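Local atomic coordinates of dihydrodipicolinate reductase N-terminus domain-containing protein (PDB entry 6IAQ), a protein that acts as an NADP-dependent amine dehydrogenase, of a family used for the asymmetric reductive amination of ketones to amines. Residues A10-Y13 against M18-I21; A81-S84 against D88-E91; W114-E119 against F203-L208; Y140-W145 against C307-N312. All coordinates share one frame; numbering follows the deposited sequence.

Contact 1 (A10-Y13 against M18-I21); sequences AVVY and MNSI. With NAP (NADP nicotinamide-adenine-dinucleotide phosphate), chain F.
Val12, near the end of strand 9-13, and Asn19, in the first turn of helix 17-28, bring their CA atoms to 6.8 Å, the closest CA pair across the two segments. Their side chains slide past each other in opposite directions, and Val12 CG2 touches Asn19 ND2 at 4.1 Å. The same ND2 lies 2.9 Å from Tyr13 O, but the angle is poor for a hydrogen bond. Its hydrogens go instead to Gly14 O and Val79 O, so the amide ties the helix to the end of strand 9-13 and to the neighbouring strand 77-80. This is the opening beta-alpha turn of a Rossmann fold, with a glycine-rich loop between strand and helix. The loop lets the helix start close to the cofactor's pyrophosphate. Met18 N gives a nearly straight hydrogen bond (169°) to NAP O2N at 2.9 Å, and Ala17 N also binds the cofactor. The Met18 chain is bent at chi2 and chi3, and its SD comes within 4.1 Å of NAP C5N on the nicotinamide ring. At the adenine end, Tyr13 CE1 meets NAP C2A at 3.8 Å. The tyrosine ring receives the base at its edge, with NAP N1A in the ring plane.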
# COMPACT_ATOMS: atom_id res chain seq x y z
N ALA A 10 12.79 14.79 -21.28
CA ALA A 10 13.13 15.13 -19.87
C ALA A 10 14.44 15.93 -19.79
O ALA A 10 15.35 15.66 -20.60
CB ALA A 10 13.24 13.85 -19.08
N VAL A 11 14.51 16.85 -18.83
CA VAL A 11 15.76 17.53 -18.39
C VAL A 11 16.13 16.98 -17.00
O VAL A 11 15.26 16.98 -16.11
CB VAL A 11 15.61 19.06 -18.40
CG1 VAL A 11 16.69 19.76 -17.56
CG2 VAL A 11 15.67 19.58 -19.84
N VAL A 12 17.35 16.48 -16.84
CA VAL A 12 17.82 15.99 -15.51
C VAL A 12 18.48 17.19 -14.82
O VAL A 12 19.48 17.75 -15.34
CB VAL A 12 18.64 14.67 -15.54
CG1 VAL A 12 18.62 13.97 -16.90
CG2 VAL A 12 20.04 14.79 -15.02
N TYR A 13 17.80 17.68 -13.79
CA TYR A 13 18.12 18.90 -13.04
C TYR A 13 18.91 18.49 -11.79
O TYR A 13 18.30 17.98 -10.80
CB TYR A 13 16.81 19.63 -12.75
CG TYR A 13 16.90 21.12 -12.51
CD1 TYR A 13 18.02 21.70 -11.94
CD2 TYR A 13 15.83 21.94 -12.82
CE1 TYR A 13 18.06 23.05 -11.66
CE2 TYR A 13 15.88 23.30 -12.58
CZ TYR A 13 17.01 23.86 -12.01
OH TYR A 13 17.05 25.19 -11.75
N MET A 18 21.88 10.82 -6.77
CA MET A 18 20.53 10.30 -7.10
C MET A 18 20.25 10.45 -8.61
O MET A 18 19.86 9.45 -9.24
CB MET A 18 19.42 10.95 -6.27
CG MET A 18 19.50 10.58 -4.76
SD MET A 18 19.55 8.81 -4.44
CE MET A 18 21.30 8.45 -4.39
N ASN A 19 20.47 11.62 -9.20
CA ASN A 19 20.13 11.82 -10.64
C ASN A 19 21.03 10.97 -11.52
O ASN A 19 20.58 10.63 -12.63
CB ASN A 19 20.05 13.28 -11.07
CG ASN A 19 18.62 13.77 -11.06
OD1 ASN A 19 17.70 12.98 -10.85
ND2 ASN A 19 18.42 15.07 -11.25
N SER A 20 22.21 10.55 -11.06
CA SER A 20 23.05 9.61 -11.83
C SER A 20 22.28 8.29 -11.98
O SER A 20 22.25 7.76 -13.09
CB SER A 20 24.41 9.42 -11.21
OG SER A 20 25.12 10.67 -11.22
N ILE A 21 21.66 7.81 -10.91
CA ILE A 21 20.88 6.53 -10.95
C ILE A 21 19.62 6.78 -11.79
O ILE A 21 19.28 5.93 -12.64
CB ILE A 21 20.53 6.06 -9.52
CG1 ILE A 21 21.79 5.83 -8.69
CG2 ILE A 21 19.67 4.81 -9.57
CD1 ILE A 21 21.55 5.64 -7.20
PA NAP F . 24.31 15.21 -4.32
O1A NAP F . 25.01 14.04 -4.82
O2A NAP F . 24.97 16.30 -3.43
O5B NAP F . 23.65 15.94 -5.62
C5B NAP F . 23.13 17.28 -5.59
C4B NAP F . 23.29 17.88 -6.98
O4B NAP F . 22.74 19.19 -7.05
C3B NAP F . 24.76 18.01 -7.47
O3B NAP F . 24.76 17.39 -8.78
C2B NAP F . 25.04 19.50 -7.63
O2B NAP F . 25.81 19.84 -8.80
C1B NAP F . 23.64 19.96 -7.91
N9A NAP F . 23.32 21.36 -7.65
C8A NAP F . 23.40 22.07 -6.50
N7A NAP F . 22.91 23.29 -6.72
C5A NAP F . 22.45 23.33 -7.99
C6A NAP F . 21.77 24.30 -8.89
N6A NAP F . 21.48 25.52 -8.48
N1A NAP F . 21.48 23.92 -10.14
C2A NAP F . 21.74 22.69 -10.62
N3A NAP F . 22.35 21.74 -9.88
C4A NAP F . 22.72 22.05 -8.61
O3 NAP F . 22.97 14.79 -3.45
PN NAP F . 21.95 13.54 -3.81
O1N NAP F . 22.22 12.32 -3.00
O2N NAP F . 21.83 13.37 -5.29
O5D NAP F . 20.70 14.32 -3.19
C5D NAP F . 20.07 15.48 -3.76
C4D NAP F . 18.88 15.97 -2.98
O4D NAP F . 17.84 14.94 -3.05
C3D NAP F . 19.24 16.26 -1.55
O3D NAP F . 18.64 17.44 -1.06
C2D NAP F . 18.67 15.03 -0.81
O2D NAP F . 18.40 15.37 0.56
C1D NAP F . 17.44 14.69 -1.70
N1N NAP F . 17.04 13.28 -1.57
C2N NAP F . 15.77 13.03 -1.31
C3N NAP F . 15.36 11.72 -1.12
C7N NAP F . 13.91 11.37 -0.87
O7N NAP F . 13.68 10.21 -0.56
N7N NAP F . 12.93 12.28 -1.03
C4N NAP F . 16.30 10.69 -1.22
C5N NAP F . 17.64 10.98 -1.50
C6N NAP F . 17.96 12.31 -1.67
P2B NAP F . 27.32 19.34 -9.00
O1X NAP F . 27.31 17.85 -9.20
O2X NAP F . 27.74 19.93 -10.35
O3X NAP F . 27.94 19.93 -7.72

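Contact 2 (A81-S84 against D88-E91); sequences AVNS and DAVE. With NAP (NADP nicotinamide-adenine-dinucleotide phosphate), chain F.
Asn83, in the loop after strand 77-80, lays its side chain against the first turn of helix 86-98. Its CB starts 4.2 Å from Asp88 CB. The first torsion (chi1 52°) sets CG between the backbone N and the carbonyl carbon, and from there CG reaches 3.8 Å from Asp88 CB. The amide then divides its contacts between two residues of the helix. OD1 rests on the methyl of Ala89, with OD1 to Ala89 CB at 3.3 Å. ND2 lies alongside Asp88, 3.4 Å from Asp88 CB, and gives its hydrogen bond to Gln92 OE1 further along the helix. The amide and carboxylate planes of Asn83 and Asp88 are 43° apart. Asp88 returns to the loop through a water, which donates to Asp88 OD2 at 2.6 Å and accepts from Ser84 N at 3.0 Å. The other side of the loop lines the cofactor site of this Rossmann domain. Val82 CB packs on NAP O4B, the ring oxygen of the adenosine ribose, at 3.4 Å. NAP O3D, on the nicotinamide ribose, donates to Ser84 OG at 2.7 Å, and Ser84 OG is also bonded to Glu108 OE1. The loop is gripped by polar groups: one amide and one bridging water hold it to the helix, and the serine hydroxyl joins the ribose to an acidic side chain, which would favour the ribose hydroxyl as donor.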
# COMPACT_ATOMS: atom_id res chain seq x y z
N ALA A 81 16.96 16.50 -8.58
CA ALA A 81 17.63 15.95 -7.39
C ALA A 81 18.75 16.92 -6.99
O ALA A 81 19.94 16.62 -7.34
CB ALA A 81 18.12 14.57 -7.69
N VAL A 82 18.39 18.02 -6.34
CA VAL A 82 19.44 19.03 -5.98
C VAL A 82 19.41 19.34 -4.48
O VAL A 82 20.49 19.22 -3.91
CB VAL A 82 19.51 20.29 -6.88
CG1 VAL A 82 18.82 20.12 -8.22
CG2 VAL A 82 19.17 21.59 -6.18
N ASN A 83 18.28 19.70 -3.88
CA ASN A 83 18.22 20.12 -2.45
C ASN A 83 16.90 19.66 -1.81
O ASN A 83 16.09 19.00 -2.52
CB ASN A 83 18.46 21.62 -2.31
CG ASN A 83 17.55 22.43 -3.21
OD1 ASN A 83 16.42 22.00 -3.48
ND2 ASN A 83 18.05 23.57 -3.70
N SER A 84 16.68 20.02 -0.54
CA SER A 84 15.66 19.38 0.34
C SER A 84 14.56 20.37 0.73
O SER A 84 13.39 19.98 0.72
CB SER A 84 16.33 18.84 1.59
OG SER A 84 17.22 17.78 1.25
N ASP A 88 15.43 26.66 -0.20
CA ASP A 88 16.43 26.47 -1.27
C ASP A 88 15.72 26.11 -2.58
O ASP A 88 16.02 26.73 -3.61
CB ASP A 88 17.46 25.41 -0.85
CG ASP A 88 18.12 25.73 0.48
OD1 ASP A 88 18.45 26.91 0.68
OD2 ASP A 88 18.24 24.81 1.33
N ALA A 89 14.79 25.14 -2.54
CA ALA A 89 14.23 24.47 -3.73
C ALA A 89 13.36 25.46 -4.54
O ALA A 89 13.16 25.24 -5.74
CB ALA A 89 13.42 23.26 -3.30
N VAL A 90 12.81 26.47 -3.91
CA VAL A 90 11.96 27.48 -4.60
C VAL A 90 12.73 28.08 -5.79
O VAL A 90 12.09 28.35 -6.83
CB VAL A 90 11.45 28.56 -3.63
CG1 VAL A 90 12.58 29.48 -3.14
CG2 VAL A 90 10.31 29.35 -4.27
N GLU A 91 14.05 28.22 -5.69
CA GLU A 91 14.86 28.79 -6.80
C GLU A 91 14.70 27.90 -8.05
O GLU A 91 14.38 28.47 -9.12
CB GLU A 91 16.33 28.93 -6.37
CG GLU A 91 17.16 29.68 -7.39
CD GLU A 91 18.65 29.60 -7.14
OE1 GLU A 91 19.07 29.81 -5.98
OE2 GLU A 91 19.37 29.25 -8.08
PA NAP F . 24.31 15.21 -4.32
O1A NAP F . 25.01 14.04 -4.82
O2A NAP F . 24.97 16.30 -3.43
O5B NAP F . 23.65 15.94 -5.62
C5B NAP F . 23.13 17.28 -5.59
C4B NAP F . 23.29 17.88 -6.98
O4B NAP F . 22.74 19.19 -7.05
C3B NAP F . 24.76 18.01 -7.47
O3B NAP F . 24.76 17.39 -8.78
C2B NAP F . 25.04 19.50 -7.63
O2B NAP F . 25.81 19.84 -8.80
C1B NAP F . 23.64 19.96 -7.91
N9A NAP F . 23.32 21.36 -7.65
C8A NAP F . 23.40 22.07 -6.50
N7A NAP F . 22.91 23.29 -6.72
C5A NAP F . 22.45 23.33 -7.99
C6A NAP F . 21.77 24.30 -8.89
N6A NAP F . 21.48 25.52 -8.48
N1A NAP F . 21.48 23.92 -10.14
C2A NAP F . 21.74 22.69 -10.62
N3A NAP F . 22.35 21.74 -9.88
C4A NAP F . 22.72 22.05 -8.61
O3 NAP F . 22.97 14.79 -3.45
PN NAP F . 21.95 13.54 -3.81
O1N NAP F . 22.22 12.32 -3.00
O2N NAP F . 21.83 13.37 -5.29
O5D NAP F . 20.70 14.32 -3.19
C5D NAP F . 20.07 15.48 -3.76
C4D NAP F . 18.88 15.97 -2.98
O4D NAP F . 17.84 14.94 -3.05
C3D NAP F . 19.24 16.26 -1.55
O3D NAP F . 18.64 17.44 -1.06
C2D NAP F . 18.67 15.03 -0.81
O2D NAP F . 18.40 15.37 0.56
C1D NAP F . 17.44 14.69 -1.70
N1N NAP F . 17.04 13.28 -1.57
C2N NAP F . 15.77 13.03 -1.31
C3N NAP F . 15.36 11.72 -1.12
C7N NAP F . 13.91 11.37 -0.87
O7N NAP F . 13.68 10.21 -0.56
N7N NAP F . 12.93 12.28 -1.03
C4N NAP F . 16.30 10.69 -1.22
C5N NAP F . 17.64 10.98 -1.50
C6N NAP F . 17.96 12.31 -1.67
P2B NAP F . 27.32 19.34 -9.00
O1X NAP F . 27.31 17.85 -9.20
O2X NAP F . 27.74 19.93 -10.35
O3X NAP F . 27.94 19.93 -7.72
O HOH W 1 17.91 22.21 1.04

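Contact 3 (W114-E119 against F203-L208); sequences WETSPE and FGRNVL
A small, partly buried contact of mixed character, one hydrogen bond beside methyl and methylene packing, sets Thr116 and Glu115 against Arg205 and Asn206 and joins the turn leading into helix 118-130 to the start of helix 203-215. The first belongs to the Rossmann part of the chain. The second packs on strands 249-260 and 265-273 of the mixed sheet, so the contact bridges the two halves of the fold. Its one direct hydrogen bond runs from Asn206 ND2 to Thr116 OG1 at 2.9 Å, with an angle of 152° at the hydrogen. The hydroxyl lies in the amide plane of Asn206, and ND2 also bonds to Tyr112 O. The Thr116 methyl lies between the two residues, CG2 3.5 Å from Asn206 ND2 and 3.7 Å from Arg205 CG. It sits 4.1 Å above the guanidinium plane of Arg205, over its centre. Arg205 can fold under the methyl because its chain bends at chi2 (62°), and its NE makes a salt bridge with Asp209 one turn on. Arg205 NH2 also reaches Glu115 CB at 3.6 Å. The Glu115 carboxylate leads away, with OE1 5.3 Å from Arg205 NH2, so any attraction there is at long range. Thr116 OG1 is also bonded to Glu109 OE2; with Asn206 donating to it, the hydroxyl probably gives that carboxylate its hydrogen, using both its donor and acceptor roles.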
# COMPACT_ATOMS: atom_id res chain seq x y z
N TRP A 114 2.68 22.40 2.42
CA TRP A 114 1.63 23.42 2.67
C TRP A 114 1.76 24.01 4.09
O TRP A 114 1.54 25.23 4.24
CB TRP A 114 0.25 22.82 2.46
CG TRP A 114 0.02 22.28 1.08
CD1 TRP A 114 0.01 20.96 0.74
CD2 TRP A 114 -0.21 23.02 -0.14
NE1 TRP A 114 -0.21 20.84 -0.61
CE2 TRP A 114 -0.37 22.08 -1.17
CE3 TRP A 114 -0.31 24.37 -0.45
CZ2 TRP A 114 -0.62 22.44 -2.50
CZ3 TRP A 114 -0.57 24.74 -1.76
CH2 TRP A 114 -0.71 23.79 -2.78
N GLU A 115 2.11 23.20 5.10
CA GLU A 115 2.12 23.66 6.51
C GLU A 115 3.49 24.23 6.86
O GLU A 115 3.52 25.25 7.57
CB GLU A 115 1.76 22.52 7.46
CG GLU A 115 0.46 21.82 7.13
CD GLU A 115 -0.75 22.72 7.07
OE1 GLU A 115 -0.86 23.60 7.93
OE2 GLU A 115 -1.58 22.53 6.16
N THR A 116 4.59 23.61 6.42
CA THR A 116 5.95 24.05 6.84
C THR A 116 6.35 25.31 6.05
O THR A 116 7.10 26.09 6.59
CB THR A 116 6.98 22.91 6.74
OG1 THR A 116 6.90 22.36 5.42
CG2 THR A 116 6.75 21.85 7.78
N SER A 117 5.90 25.48 4.80
CA SER A 117 6.29 26.60 3.90
C SER A 117 5.05 27.12 3.17
O SER A 117 4.92 26.97 1.95
CB SER A 117 7.37 26.16 2.95
OG SER A 117 8.62 26.04 3.60
N PRO A 118 4.07 27.67 3.92
CA PRO A 118 2.77 28.01 3.33
C PRO A 118 2.85 29.10 2.24
O PRO A 118 2.18 28.96 1.22
CB PRO A 118 1.93 28.47 4.53
CG PRO A 118 2.94 28.86 5.60
CD PRO A 118 4.19 28.04 5.34
N GLU A 119 3.69 30.13 2.44
CA GLU A 119 3.82 31.29 1.50
C GLU A 119 4.45 30.80 0.19
O GLU A 119 3.86 31.05 -0.90
CB GLU A 119 4.63 32.42 2.13
N PHE A 203 12.27 16.11 7.98
CA PHE A 203 11.65 15.26 6.93
C PHE A 203 10.35 14.65 7.46
O PHE A 203 9.34 14.62 6.72
CB PHE A 203 12.61 14.16 6.48
CG PHE A 203 13.88 14.63 5.81
CD1 PHE A 203 14.12 15.98 5.54
CD2 PHE A 203 14.81 13.70 5.39
CE1 PHE A 203 15.28 16.38 4.90
CE2 PHE A 203 15.96 14.11 4.74
CZ PHE A 203 16.19 15.44 4.49
N GLY A 204 10.39 14.19 8.70
CA GLY A 204 9.27 13.48 9.33
C GLY A 204 8.07 14.38 9.55
O GLY A 204 6.94 13.87 9.51
N ARG A 205 8.28 15.68 9.75
CA ARG A 205 7.16 16.62 9.93
C ARG A 205 6.31 16.63 8.65
O ARG A 205 5.06 16.60 8.71
CB ARG A 205 7.71 17.99 10.33
CG ARG A 205 6.66 19.10 10.28
CD ARG A 205 5.51 18.87 11.24
NE ARG A 205 4.44 19.73 10.79
CZ ARG A 205 4.37 21.02 11.05
NH1 ARG A 205 5.28 21.59 11.81
NH2 ARG A 205 3.36 21.73 10.58
N ASN A 206 6.97 16.66 7.50
CA ASN A 206 6.24 16.67 6.21
C ASN A 206 5.53 15.32 6.06
O ASN A 206 4.38 15.32 5.56
CB ASN A 206 7.18 17.05 5.08
CG ASN A 206 7.75 18.43 5.30
OD1 ASN A 206 8.94 18.56 5.60
ND2 ASN A 206 6.88 19.45 5.21
N VAL A 207 6.16 14.22 6.49
CA VAL A 207 5.50 12.87 6.43
C VAL A 207 4.18 12.92 7.21
O VAL A 207 3.15 12.53 6.66
CB VAL A 207 6.43 11.76 6.95
CG1 VAL A 207 5.68 10.44 7.13
CG2 VAL A 207 7.59 11.55 5.98
N LEU A 208 4.22 13.36 8.46
CA LEU A 208 3.03 13.37 9.34
C LEU A 208 1.99 14.38 8.84
O LEU A 208 0.79 14.07 8.94
CB LEU A 208 3.47 13.62 10.78
CG LEU A 208 4.39 12.57 11.39
CD1 LEU A 208 4.60 12.79 12.87
CD2 LEU A 208 3.89 11.15 11.11

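Contact 4 (Y140-W145 against C307-N312); sequences YQDTFW and CTQMVN. With NAP (NADP nicotinamide-adenine-dinucleotide phosphate), chain F.
Gln309 leaves helix 302-312 with CG beside its backbone N and then runs fully extended (chi2 -179°), which carries its amide to the start of helix 141-153. Thr143 holds its OG1 on the side of its own backbone N, which puts the hydroxyl next to its own N-H, and both point at one oxygen. Gln309 OE1 accepts from Thr143 N at 2.8 Å, in the carbonyl plane, and from Thr143 OG1 at 2.7 Å, from above that plane. At the other end of the amide, Gln309 NE2 donates to Tyr140 O at 3.1 Å, approaching above the plane of that carbonyl. NE2 also bonds to Thr305 O in its own helix. Both ends of the buried amide are therefore held, and its flip is fixed. Asp142 CB lies against Gln309 OE1 at 3.4 Å. Phe144 presents its edge to NE2, 3.8 Å from Phe144 CD2, with ring and amide planes 89° apart. The same turn holds the nicotinamide carboxamide. Tyr140 N donates to NAP O7N at 2.9 Å, and NAP N7N donates to Gln141 OE1 at 2.9 Å. Gln309 grips the turn that binds the cofactor, consistent with a second-shell role in positioning it. The two helix segments meet at 118° between their N-to-C directions, with axes 9.8 Å apart. Cys307 and Met310 face helix 17-28, while Tyr140 and Trp145 touch Asn283 on strand 282-288. Thr155 of the second subunit packs on Thr143, Phe144 and Gln309 at the dimer interface.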
# COMPACT_ATOMS: atom_id res chain seq x y z
N TYR A 140 11.72 8.40 -1.70
CA TYR A 140 11.57 7.17 -0.86
C TYR A 140 10.23 7.22 -0.11
O TYR A 140 9.49 6.20 -0.06
CB TYR A 140 12.74 7.04 0.11
CG TYR A 140 12.54 5.90 1.07
CD1 TYR A 140 12.53 4.59 0.61
CD2 TYR A 140 12.23 6.13 2.40
CE1 TYR A 140 12.27 3.53 1.45
CE2 TYR A 140 12.01 5.07 3.27
CZ TYR A 140 12.01 3.78 2.79
OH TYR A 140 11.77 2.74 3.65
N GLN A 141 9.91 8.38 0.46
CA GLN A 141 8.80 8.56 1.43
C GLN A 141 7.46 8.22 0.77
O GLN A 141 6.53 7.80 1.50
CB GLN A 141 8.71 9.97 2.01
CG GLN A 141 10.05 10.69 2.22
CD GLN A 141 10.32 11.58 1.04
OE1 GLN A 141 10.46 11.08 -0.08
NE2 GLN A 141 10.22 12.90 1.26
N ASP A 142 7.34 8.44 -0.55
CA ASP A 142 6.06 8.41 -1.31
C ASP A 142 5.26 7.13 -0.92
O ASP A 142 4.13 7.25 -0.44
CB ASP A 142 6.37 8.50 -2.79
CG ASP A 142 5.22 8.53 -3.77
OD1 ASP A 142 4.13 7.99 -3.44
OD2 ASP A 142 5.44 9.08 -4.89
N THR A 143 5.84 5.97 -1.13
CA THR A 143 5.25 4.66 -0.75
C THR A 143 5.51 4.36 0.73
O THR A 143 4.54 4.12 1.47
CB THR A 143 5.76 3.54 -1.64
OG1 THR A 143 5.42 3.83 -2.98
CG2 THR A 143 5.16 2.21 -1.26
N PHE A 144 6.77 4.37 1.18
CA PHE A 144 7.16 3.66 2.43
C PHE A 144 6.78 4.43 3.69
O PHE A 144 6.64 3.78 4.73
CB PHE A 144 8.65 3.30 2.38
CG PHE A 144 8.93 2.26 1.33
CD1 PHE A 144 8.60 0.93 1.53
CD2 PHE A 144 9.46 2.64 0.10
CE1 PHE A 144 8.85 -0.01 0.54
CE2 PHE A 144 9.68 1.71 -0.90
CZ PHE A 144 9.36 0.38 -0.68
N TRP A 145 6.58 5.75 3.60
CA TRP A 145 6.22 6.56 4.79
C TRP A 145 4.83 7.19 4.64
O TRP A 145 4.32 7.66 5.68
CB TRP A 145 7.29 7.62 5.12
CG TRP A 145 8.63 7.07 5.47
CD1 TRP A 145 8.94 5.79 5.83
CD2 TRP A 145 9.86 7.81 5.51
NE1 TRP A 145 10.28 5.68 6.10
CE2 TRP A 145 10.88 6.89 5.88
CE3 TRP A 145 10.22 9.12 5.19
CZ2 TRP A 145 12.23 7.26 5.95
CZ3 TRP A 145 11.55 9.50 5.32
CH2 TRP A 145 12.54 8.57 5.67
N CYS A 307 14.82 6.51 -6.27
CA CYS A 307 15.00 6.81 -7.72
C CYS A 307 13.85 6.18 -8.52
O CYS A 307 13.28 6.88 -9.36
CB CYS A 307 16.38 6.33 -8.15
SG CYS A 307 17.67 7.24 -7.26
N THR A 308 13.49 4.92 -8.23
CA THR A 308 12.38 4.22 -8.94
C THR A 308 11.08 4.97 -8.70
O THR A 308 10.30 5.08 -9.64
CB THR A 308 12.18 2.77 -8.50
OG1 THR A 308 11.85 2.75 -7.10
CG2 THR A 308 13.39 1.94 -8.84
N GLN A 309 10.85 5.50 -7.50
CA GLN A 309 9.56 6.17 -7.23
C GLN A 309 9.47 7.47 -8.02
O GLN A 309 8.41 7.70 -8.63
CB GLN A 309 9.34 6.30 -5.74
CG GLN A 309 9.01 4.95 -5.11
CD GLN A 309 8.77 5.10 -3.64
OE1 GLN A 309 7.66 5.38 -3.20
NE2 GLN A 309 9.82 4.93 -2.87
N MET A 310 10.53 8.29 -8.04
CA MET A 310 10.51 9.55 -8.83
C MET A 310 10.29 9.19 -10.31
O MET A 310 9.50 9.85 -10.95
CB MET A 310 11.79 10.38 -8.67
CG MET A 310 11.72 11.66 -9.48
SD MET A 310 12.83 12.99 -8.87
CE MET A 310 14.37 12.14 -9.21
N VAL A 311 10.99 8.20 -10.83
CA VAL A 311 10.87 7.80 -12.26
C VAL A 311 9.44 7.33 -12.54
O VAL A 311 8.82 7.86 -13.48
CB VAL A 311 11.93 6.76 -12.63
CG1 VAL A 311 11.68 6.14 -14.01
CG2 VAL A 311 13.32 7.37 -12.57
N ASN A 312 8.92 6.41 -11.72
CA ASN A 312 7.61 5.75 -11.96
C ASN A 312 6.51 6.81 -11.75
O ASN A 312 5.40 6.60 -12.29
CB ASN A 312 7.42 4.50 -11.10
CG ASN A 312 8.40 3.38 -11.44
OD1 ASN A 312 9.04 3.39 -12.49
ND2 ASN A 312 8.53 2.40 -10.54
PA NAP F . 24.31 15.21 -4.32
O1A NAP F . 25.01 14.04 -4.82
O2A NAP F . 24.97 16.30 -3.43
O5B NAP F . 23.65 15.94 -5.62
C5B NAP F . 23.13 17.28 -5.59
C4B NAP F . 23.29 17.88 -6.98
O4B NAP F . 22.74 19.19 -7.05
C3B NAP F . 24.76 18.01 -7.47
O3B NAP F . 24.76 17.39 -8.78
C2B NAP F . 25.04 19.50 -7.63
O2B NAP F . 25.81 19.84 -8.80
C1B NAP F . 23.64 19.96 -7.91
N9A NAP F . 23.32 21.36 -7.65
C8A NAP F . 23.40 22.07 -6.50
N7A NAP F . 22.91 23.29 -6.72
C5A NAP F . 22.45 23.33 -7.99
C6A NAP F . 21.77 24.30 -8.89
N6A NAP F . 21.48 25.52 -8.48
N1A NAP F . 21.48 23.92 -10.14
C2A NAP F . 21.74 22.69 -10.62
N3A NAP F . 22.35 21.74 -9.88
C4A NAP F . 22.72 22.05 -8.61
O3 NAP F . 22.97 14.79 -3.45
PN NAP F . 21.95 13.54 -3.81
O1N NAP F . 22.22 12.32 -3.00
O2N NAP F . 21.83 13.37 -5.29
O5D NAP F . 20.70 14.32 -3.19
C5D NAP F . 20.07 15.48 -3.76
C4D NAP F . 18.88 15.97 -2.98
O4D NAP F . 17.84 14.94 -3.05
C3D NAP F . 19.24 16.26 -1.55
O3D NAP F . 18.64 17.44 -1.06
C2D NAP F . 18.67 15.03 -0.81
O2D NAP F . 18.40 15.37 0.56
C1D NAP F . 17.44 14.69 -1.70
N1N NAP F . 17.04 13.28 -1.57
C2N NAP F . 15.77 13.03 -1.31
C3N NAP F . 15.36 11.72 -1.12
C7N NAP F . 13.91 11.37 -0.87
O7N NAP F . 13.68 10.21 -0.56
N7N NAP F . 12.93 12.28 -1.03
C4N NAP F . 16.30 10.69 -1.22
C5N NAP F . 17.64 10.98 -1.50
C6N NAP F . 17.96 12.31 -1.67
P2B NAP F . 27.32 19.34 -9.00
O1X NAP F . 27.31 17.85 -9.20
O2X NAP F . 27.74 19.93 -10.35
O3X NAP F . 27.94 19.93 -7.72

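Contacts 1, 2 and 3 follow one another along the chain, and contact 4 alternates with contact 3. Contacts 1, 2 and 4 all touch the same NADP, with centres 14 to 17 Å apart, and meet different parts of it. Contact 1 starts on strand 9-13, and contact 2 opens in the loop after the neighbouring strand 77-80; Tyr13 O and Ala81 N are 3.0 Å apart, probably hydrogen-bonded. Met18 and Ile21 pack on Cys307 of contact 4, which links helix 17-28 to helix 302-312. Contact 3 is about 25 Å from contact 1, between centres. It touches contact 4 through Val207 and Trp145. Contacts 1 and 2 lie within the Rossmann part, while contact 3 joins it to the mixed-sheet side.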